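PDB 3AGD: salt-tolerant glutaminase from Micrococcus luteus, which probably catalyses the hydrolysis of L-glutamine to L-glutamate and ammonium. Local coordinates for residues S92-F96 with M112-G116. Sequence-based numbering, arbitrary orientation.
Sequences SGEAF and MINAG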
loop_
_atom_site.group_PDB
_atom_site.type_symbol
_atom_site.label_atom_id
_atom_site.label_comp_id
_atom_site.label_asym_id
_atom_site.label_seq_id
_atom_site.Cartn_x
_atom_site.Cartn_y
_atom_site.Cartn_z
ATOM N N SER A 92 14.279 10.881 -7.363
ATOM C CA SER A 92 14.941 12.141 -7.658
ATOM C C SER A 92 14.006 13.192 -8.254
ATOM O O SER A 92 12.933 12.869 -8.768
ATOM C CB SER A 92 16.101 11.872 -8.628
ATOM O OG SER A 92 16.669 13.072 -9.126
ATOM N N GLY A 93 14.430 14.451 -8.170
ATOM C CA GLY A 93 13.666 15.552 -8.731
ATOM C C GLY A 93 14.135 15.749 -10.164
ATOM O O GLY A 93 15.042 15.046 -10.612
ATOM N N GLU A 94 13.548 16.705 -10.878
ATOM C CA GLU A 94 13.906 16.945 -12.276
ATOM C C GLU A 94 15.302 17.538 -12.499
ATOM O O GLU A 94 15.904 17.321 -13.550
ATOM C CB GLU A 94 12.834 17.827 -12.929
ATOM C CG GLU A 94 12.993 18.046 -14.432
ATOM C CD GLU A 94 13.182 16.753 -15.209
ATOM O OE1 GLU A 94 12.446 15.777 -14.951
ATOM O OE2 GLU A 94 14.063 16.717 -16.090
ATOM N N ALA A 95 15.821 18.270 -11.516
ATOM C CA ALA A 95 17.152 18.875 -11.628
ATOM C C ALA A 95 18.163 17.808 -12.044
ATOM O O ALA A 95 18.267 16.762 -11.399
ATOM C CB ALA A 95 17.564 19.493 -10.289
ATOM N N PHE A 96 18.910 18.071 -13.116
ATOM C CA PHE A 96 19.878 17.095 -13.605
ATOM C C PHE A 96 21.308 17.297 -13.130
ATOM O O PHE A 96 21.863 18.389 -13.232
ATOM C CB PHE A 96 19.890 17.059 -15.135
ATOM C CG PHE A 96 20.802 15.999 -15.702
ATOM C CD1 PHE A 96 20.469 14.651 -15.600
ATOM C CD2 PHE A 96 22.009 16.346 -16.300
ATOM C CE1 PHE A 96 21.328 13.659 -16.083
ATOM C CE2 PHE A 96 22.879 15.364 -16.788
ATOM C CZ PHE A 96 22.538 14.017 -16.677
ATOM N N MET A 112 10.368 8.648 -13.987
ATOM C CA MET A 112 9.508 9.817 -13.797
ATOM C C MET A 112 10.143 11.143 -14.214
ATOM O O MET A 112 9.437 12.106 -14.517
ATOM C CB MET A 112 9.060 9.909 -12.336
ATOM C CG MET A 112 8.201 8.736 -11.875
ATOM S SD MET A 112 6.694 8.529 -12.863
ATOM C CE MET A 112 7.139 7.155 -13.907
ATOM N N ILE A 113 11.469 11.197 -14.221
ATOM C CA ILE A 113 12.173 12.409 -14.621
ATOM C C ILE A 113 12.442 12.327 -16.121
ATOM O O ILE A 113 12.560 11.233 -16.682
ATOM C CB ILE A 113 13.520 12.567 -13.874
ATOM C CG1 ILE A 113 14.450 11.400 -14.213
ATOM C CG2 ILE A 113 13.278 12.621 -12.371
ATOM C CD1 ILE A 113 15.843 11.525 -13.622
ATOM N N ASN A 114 12.539 13.483 -16.764
ATOM C CA ASN A 114 12.769 13.549 -18.201
ATOM C C ASN A 114 13.868 12.620 -18.698
ATOM O O ASN A 114 13.632 11.796 -19.576
ATOM C CB ASN A 114 13.072 14.993 -18.605
ATOM C CG ASN A 114 11.846 15.880 -18.530
ATOM O OD1 ASN A 114 10.879 15.562 -17.831
ATOM N ND2 ASN A 114 11.878 17.002 -19.242
ATOM N N ALA A 115 15.062 12.747 -18.131
ATOM C CA ALA A 115 16.197 11.916 -18.535
ATOM C C ALA A 115 15.837 10.430 -18.544
ATOM O O ALA A 115 16.196 9.700 -19.468
ATOM C CB ALA A 115 17.382 12.167 -17.606
ATOM N N GLY A 116 15.133 9.980 -17.514
ATOM C CA GLY A 116 14.744 8.582 -17.471
ATOM C C GLY A 116 13.628 8.298 -18.465
ATOM O O GLY A 116 13.522 7.190 -18.998
HETATM O O HOH W 1 15.736 14.775 -16.056
#
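M112 packs its side chain on V236 and S240 of helix 227-240, and its carbonyl O accepts a hydrogen bond from K67. Contact with 92-96 begins at I113, the N-cap position of helix 114-123, whose CA-to-CB bond points toward the loop. The beta-branch sets I113 CG2 close to the backbone, where this methyl reaches two carbonyl oxygens in van der Waals contact, 3.6 Å from S92 O and 3.5 Å from G93 O. Isoleucine has no side-chain acceptor for the first amides of a helix, which lack a carbonyl of a preceding turn, and the loop supplies one: N114 N donates to E94 OE1 at 2.9 Å, nearly straight at 168°, while a water joins E94 OE2 (2.6 Å) to A115 N (3.0 Å). One carboxylate thus serves the first two amides, an acid placed where the helix dipole favours negative charge; R166 forms a salt bridge with E94. N114 binds L-glutamate in another crystal structure of this enzyme, whose fold is related to the serine beta-lactamases; the ligand is not bound in this chain. The N114 amide can accept and donate, taking a hydrogen bond from K67 through OD1 and giving one to N167 through ND2. At A115 a small methyl leaves room for the ring of F96, whose CD1 comes within 4.4 Å of A115 CB; that ring also packs on L170 and M173.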